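Local coordinates for protein type-iv like pilin ttha1219 (Thermus thermophilus, PDB 5G23) that probably serves as a type IV pilin-like structural subunit linked to natural competence and DNA uptake, with similarities to type II secretion pseudopilins, at residues B[116-121]-B[130-135]; B[81-86]-B[107-112]. All blocks are in the same frame, centred on the assembly; numbering follows the deposited sequence.

Contact 1 of 2, residues B[116-121]-B[130-135]; sequences LRWGAC and PNNPVL
W118 and N132 stand on the same face of the sheet, and their side chains cross obliquely, with the indole and amide planes 42° apart. Atom ND2 of N132 comes to 3.9 Å from CE3 of W118, and it also makes a weak hydrogen bond to the W118 carbonyl O. W118 O also accepts from N132 N at 2.9 Å. Water 1 accepts from A120 N and, weakly, from N132 ND2. V134 fills the next place: CG1, anti to its backbone N (chi1 179°), lies 4.0 Å from L116 CD2, the two side chains running side by side. The other branch of V134, CG2, sits 3.6 Å from W118 CB. L51 of the second subunit packs on V134, and R58 of that subunit on W118. Backbone pairing shows two classic beta bulges in this antiparallel hairpin, N131 and N132 facing W118, V134 and L135 facing L116. At the second, L116 O takes V134 N at 2.9 Å and L135 N only weakly, and the psi of V134 (-57°) departs from extended values. R117 runs out extended from CG to NE, CD passing 3.4 Å from P130 O, and its NH1 bonds to N112 O.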
loop_
_atom_site.group_PDB
_atom_site.type_symbol
_atom_site.label_atom_id
_atom_site.label_comp_id
_atom_site.label_asym_id
_atom_site.label_seq_id
_atom_site.Cartn_x
_atom_site.Cartn_y
_atom_site.Cartn_z
ATOM N N LEU B 116 0.661 -13.648 -4.594
ATOM C CA LEU B 116 0.286 -12.565 -5.380
ATOM C C LEU B 116 1.569 -11.753 -5.666
ATOM O O LEU B 116 2.291 -11.443 -4.760
ATOM C CB LEU B 116 -0.765 -11.714 -4.649
ATOM C CG LEU B 116 -1.264 -10.437 -5.333
ATOM C CD1 LEU B 116 -2.076 -10.717 -6.568
ATOM C CD2 LEU B 116 -2.087 -9.625 -4.337
ATOM N N ARG B 117 1.758 -11.396 -6.919
ATOM C CA ARG B 117 2.890 -10.629 -7.398
ATOM C C ARG B 117 2.509 -9.406 -8.227
ATOM O O ARG B 117 1.411 -9.319 -8.774
ATOM C CB ARG B 117 3.801 -11.532 -8.213
ATOM C CG ARG B 117 4.404 -12.697 -7.433
ATOM C CD ARG B 117 5.431 -13.418 -8.316
ATOM N NE ARG B 117 6.112 -14.477 -7.612
ATOM C CZ ARG B 117 5.571 -15.689 -7.382
ATOM N NH1 ARG B 117 4.324 -15.990 -7.815
ATOM N NH2 ARG B 117 6.241 -16.604 -6.695
ATOM N N TRP B 118 3.408 -8.438 -8.264
ATOM C CA TRP B 118 3.206 -7.190 -8.917
ATOM C C TRP B 118 4.334 -6.839 -9.841
ATOM O O TRP B 118 5.537 -7.147 -9.542
ATOM C CB TRP B 118 3.121 -6.083 -7.843
ATOM C CG TRP B 118 3.055 -4.677 -8.396
ATOM C CD1 TRP B 118 2.078 -4.118 -9.212
ATOM C CD2 TRP B 118 4.017 -3.639 -8.188
ATOM N NE1 TRP B 118 2.353 -2.799 -9.466
ATOM C CE2 TRP B 118 3.539 -2.479 -8.863
ATOM C CE3 TRP B 118 5.199 -3.557 -7.437
ATOM C CZ2 TRP B 118 4.250 -1.283 -8.889
ATOM C CZ3 TRP B 118 5.920 -2.305 -7.439
ATOM C CH2 TRP B 118 5.428 -1.213 -8.169
ATOM N N GLY B 119 4.028 -6.183 -10.944
ATOM C CA GLY B 119 5.091 -5.530 -11.739
ATOM C C GLY B 119 4.682 -4.214 -12.372
ATOM O O GLY B 119 3.494 -3.872 -12.400
ATOM N N ALA B 120 5.681 -3.439 -12.768
ATOM C CA ALA B 120 5.512 -2.128 -13.286
ATOM C C ALA B 120 6.404 -1.870 -14.489
ATOM O O ALA B 120 7.475 -2.425 -14.572
ATOM C CB ALA B 120 5.833 -1.090 -12.221
ATOM N N CYS B 121 5.982 -1.005 -15.375
ATOM C CA CYS B 121 6.762 -0.694 -16.547
ATOM C C CYS B 121 6.469 0.671 -17.016
ATOM O O CYS B 121 5.493 1.316 -16.622
ATOM C CB CYS B 121 6.463 -1.738 -17.687
ATOM S SG CYS B 121 4.722 -1.816 -18.182
ATOM N N PRO B 130 5.713 -9.463 -13.640
ATOM C CA PRO B 130 5.161 -9.483 -12.299
ATOM C C PRO B 130 6.039 -10.308 -11.417
ATOM O O PRO B 130 5.694 -11.437 -11.024
ATOM C CB PRO B 130 3.766 -10.137 -12.455
ATOM C CG PRO B 130 3.777 -10.798 -13.832
ATOM C CD PRO B 130 5.084 -10.481 -14.511
ATOM N N ASN B 131 7.137 -9.711 -11.020
ATOM C CA ASN B 131 8.126 -10.466 -10.312
ATOM C C ASN B 131 8.370 -9.946 -8.933
ATOM O O ASN B 131 9.258 -10.432 -8.254
ATOM C CB ASN B 131 9.420 -10.544 -11.110
ATOM C CG ASN B 131 9.936 -9.186 -11.564
ATOM O OD1 ASN B 131 9.489 -8.129 -11.150
ATOM N ND2 ASN B 131 10.910 -9.240 -12.475
ATOM N N ASN B 132 7.571 -8.986 -8.482
ATOM C CA ASN B 132 7.758 -8.390 -7.148
ATOM C C ASN B 132 6.746 -8.989 -6.201
ATOM O O ASN B 132 5.568 -9.053 -6.492
ATOM C CB ASN B 132 7.593 -6.896 -7.133
ATOM C CG ASN B 132 8.650 -6.195 -7.953
ATOM O OD1 ASN B 132 9.819 -6.290 -7.650
ATOM N ND2 ASN B 132 8.240 -5.498 -9.014
ATOM N N PRO B 133 7.221 -9.499 -5.070
ATOM C CA PRO B 133 6.239 -10.125 -4.176
ATOM C C PRO B 133 5.261 -9.139 -3.570
ATOM O O PRO B 133 5.633 -8.015 -3.262
ATOM C CB PRO B 133 7.091 -10.717 -3.038
ATOM C CG PRO B 133 8.534 -10.620 -3.491
ATOM C CD PRO B 133 8.624 -9.662 -4.644
ATOM N N VAL B 134 4.011 -9.516 -3.434
ATOM C CA VAL B 134 3.117 -8.694 -2.644
ATOM C C VAL B 134 2.765 -9.441 -1.362
ATOM O O VAL B 134 3.008 -8.961 -0.270
ATOM C CB VAL B 134 1.812 -8.368 -3.450
ATOM C CG1 VAL B 134 0.823 -7.521 -2.623
ATOM C CG2 VAL B 134 2.188 -7.572 -4.696
ATOM N N LEU B 135 2.218 -10.641 -1.517
ATOM C CA LEU B 135 1.676 -11.404 -0.427
ATOM C C LEU B 135 1.841 -12.890 -0.826
ATOM O O LEU B 135 1.444 -13.285 -1.906
ATOM C CB LEU B 135 0.132 -11.076 -0.286
ATOM C CG LEU B 135 -0.620 -11.819 0.837
ATOM C CD1 LEU B 135 -0.135 -11.425 2.186
ATOM C CD2 LEU B 135 -2.096 -11.539 0.787
HETATM O O HOH W 1 8.328 -3.775 -11.488
#

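Contact 2 of 2, residues B[81-86]-B[107-112]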
loop_
_atom_site.group_PDB
_atom_site.type_symbol
_atom_site.label_atom_id
_atom_site.label_comp_id
_atom_site.label_asym_id
_atom_site.label_seq_id
_atom_site.Cartn_x
_atom_site.Cartn_y
_atom_site.Cartn_z
ATOM N N ASP B 81 -6.635 -14.767 -11.393
ATOM C CA ASP B 81 -6.833 -13.770 -12.363
ATOM C C ASP B 81 -5.623 -12.907 -12.509
ATOM O O ASP B 81 -4.808 -12.847 -11.573
ATOM C CB ASP B 81 -8.054 -12.951 -12.033
ATOM C CG ASP B 81 -9.348 -13.791 -12.069
ATOM O OD1 ASP B 81 -9.316 -15.036 -12.426
ATOM O OD2 ASP B 81 -10.390 -13.230 -11.752
ATOM N N GLY B 82 -5.498 -12.306 -13.670
ATOM C CA GLY B 82 -4.459 -11.330 -13.924
ATOM C C GLY B 82 -5.061 -10.025 -14.308
ATOM O O GLY B 82 -6.127 -9.998 -14.917
ATOM N N VAL B 83 -4.468 -8.945 -13.863
ATOM C CA VAL B 83 -4.956 -7.637 -14.251
ATOM C C VAL B 83 -3.761 -6.772 -14.663
ATOM O O VAL B 83 -2.719 -6.804 -13.989
ATOM C CB VAL B 83 -5.856 -6.988 -13.196
ATOM C CG1 VAL B 83 -5.230 -6.976 -11.857
ATOM C CG2 VAL B 83 -6.183 -5.558 -13.606
ATOM N N GLN B 84 -3.888 -6.123 -15.795
ATOM C CA GLN B 84 -2.924 -5.103 -16.234
ATOM C C GLN B 84 -3.629 -3.791 -16.511
ATOM O O GLN B 84 -4.724 -3.798 -17.054
ATOM C CB GLN B 84 -2.127 -5.527 -17.460
ATOM C CG GLN B 84 -1.480 -6.905 -17.394
ATOM C CD GLN B 84 -1.088 -7.380 -18.768
ATOM O OE1 GLN B 84 -0.023 -7.019 -19.259
ATOM N NE2 GLN B 84 -1.998 -8.074 -19.451
ATOM N N GLY B 85 -2.947 -2.668 -16.216
ATOM C CA GLY B 85 -3.455 -1.358 -16.447
ATOM C C GLY B 85 -2.396 -0.306 -16.782
ATOM O O GLY B 85 -1.234 -0.472 -16.462
ATOM N N TRP B 86 -2.807 0.737 -17.475
ATOM C CA TRP B 86 -1.848 1.813 -17.885
ATOM C C TRP B 86 -2.492 3.155 -17.542
ATOM O O TRP B 86 -3.743 3.294 -17.450
ATOM C CB TRP B 86 -1.524 1.697 -19.364
ATOM C CG TRP B 86 -0.820 0.462 -19.743
ATOM C CD1 TRP B 86 0.517 0.305 -19.878
ATOM C CD2 TRP B 86 -1.406 -0.826 -20.006
ATOM N NE1 TRP B 86 0.813 -1.006 -20.175
ATOM C CE2 TRP B 86 -0.362 -1.710 -20.280
ATOM C CE3 TRP B 86 -2.731 -1.309 -19.997
ATOM C CZ2 TRP B 86 -0.580 -3.051 -20.561
ATOM C CZ3 TRP B 86 -2.964 -2.615 -20.331
ATOM C CH2 TRP B 86 -1.870 -3.504 -20.583
ATOM N N THR B 107 1.079 -1.243 -14.998
ATOM C CA THR B 107 1.036 -1.943 -13.761
ATOM C C THR B 107 0.332 -3.260 -13.976
ATOM O O THR B 107 -0.626 -3.349 -14.768
ATOM C CB THR B 107 0.337 -1.057 -12.684
ATOM O OG1 THR B 107 0.575 -1.628 -11.386
ATOM C CG2 THR B 107 -1.166 -0.920 -12.925
ATOM N N GLY B 108 0.783 -4.276 -13.278
ATOM C CA GLY B 108 0.175 -5.636 -13.358
ATOM C C GLY B 108 0.247 -6.461 -12.073
ATOM O O GLY B 108 1.244 -6.408 -11.315
ATOM N N TYR B 109 -0.816 -7.229 -11.832
ATOM C CA TYR B 109 -0.893 -8.120 -10.730
ATOM C C TYR B 109 -1.263 -9.498 -11.239
ATOM O O TYR B 109 -2.119 -9.617 -12.128
ATOM C CB TYR B 109 -1.979 -7.650 -9.743
ATOM C CG TYR B 109 -1.630 -6.388 -9.086
ATOM C CD1 TYR B 109 -0.770 -6.393 -7.969
ATOM C CD2 TYR B 109 -2.183 -5.215 -9.469
ATOM C CE1 TYR B 109 -0.430 -5.211 -7.351
ATOM C CE2 TYR B 109 -1.858 -4.027 -8.849
ATOM C CZ TYR B 109 -0.975 -4.036 -7.799
ATOM O OH TYR B 109 -0.707 -2.862 -7.133
ATOM N N GLU B 110 -0.668 -10.520 -10.659
ATOM C CA GLU B 110 -0.999 -11.949 -10.942
ATOM C C GLU B 110 -0.704 -12.828 -9.764
ATOM O O GLU B 110 0.113 -12.472 -8.958
ATOM C CB GLU B 110 -0.078 -12.467 -12.065
ATOM C CG GLU B 110 -0.208 -11.772 -13.401
ATOM C CD GLU B 110 0.421 -12.558 -14.538
ATOM O OE1 GLU B 110 0.552 -13.825 -14.420
ATOM O OE2 GLU B 110 0.815 -11.893 -15.540
ATOM N N VAL B 111 -1.338 -13.996 -9.692
ATOM C CA VAL B 111 -1.014 -15.004 -8.677
ATOM C C VAL B 111 -0.313 -16.173 -9.366
ATOM O O VAL B 111 -0.694 -16.605 -10.444
ATOM C CB VAL B 111 -2.246 -15.550 -7.929
ATOM C CG1 VAL B 111 -1.904 -16.749 -7.035
ATOM C CG2 VAL B 111 -2.792 -14.499 -7.036
ATOM N N ASN B 112 0.717 -16.652 -8.718
ATOM C CA ASN B 112 1.427 -17.850 -9.182
ATOM C C ASN B 112 1.961 -18.596 -7.961
ATOM O O ASN B 112 2.551 -17.954 -7.068
ATOM C CB ASN B 112 2.602 -17.422 -10.066
ATOM C CG ASN B 112 3.527 -18.601 -10.389
ATOM O OD1 ASN B 112 4.631 -18.718 -9.844
ATOM N ND2 ASN B 112 3.051 -19.497 -11.240
#
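The Y109 ring meets V83 at its edge, near the ring plane, through CG1 of the valine. The nearest approach of these side chains is further in, V83 CG1 to Y109 CB at 3.9 Å, and both point the same way from one face of the sheet. W118 CD1 lies over one face of the ring, the two planes about 30° apart. The strands run antiparallel, their axes at 174°. V83 and Y109 form a hydrogen-bonded pair, with V83 N to Y109 O at 3.0 Å and Y109 N to V83 O at 2.9 Å. G85 and T107 form the other, G85 N reaching T107 O at 2.8 Å. Between them lies the non-hydrogen-bonded pair Q84 and G108, where Q84 CA makes a CA-H...O contact of 3.2 Å with T107 O. V111 N is buried with no partner in the model. These are neighbouring inner strands of the antiparallel sheet, which packs through Y109 on L56 and E59 of the N-terminal helix 44-61, consistent with a pilin fold. The methyl CG2 of T107 settles 3.6 Å from G85 O. T107 chi1 of -167° sets OG1 anti to the backbone N, where it bonds both E59 OE2 and W118 NE1. Since an indole N-H can only donate, this hydroxyl must accept from W118, and a charged E59 would then be expected to take the hydroxyl proton.

In the fold
From the N terminus the chain runs through helix 44-61 and strand 69-75 before entering 81-86. Contact 2 closes first, over a loop of 20 residues that includes C89 and C97, disulfide-bonded in a structure of this protein. A tight turn then leads from strand 104-112 to strand 115-122, and contact 1 closes over an eight-residue connection whose C126 is disulfide-bonded back to C121, the last residue of segment 116-121. The two contacts therefore follow in series, neither nested nor crossed, with centres 8 Å apart. G119 N to G108 O, at 2.8 Å, joins their inner strands in the same antiparallel sheet, one of whose edges within the chain is 132-134. At L135 the chain turns toward strand 141-151 of the second sheet.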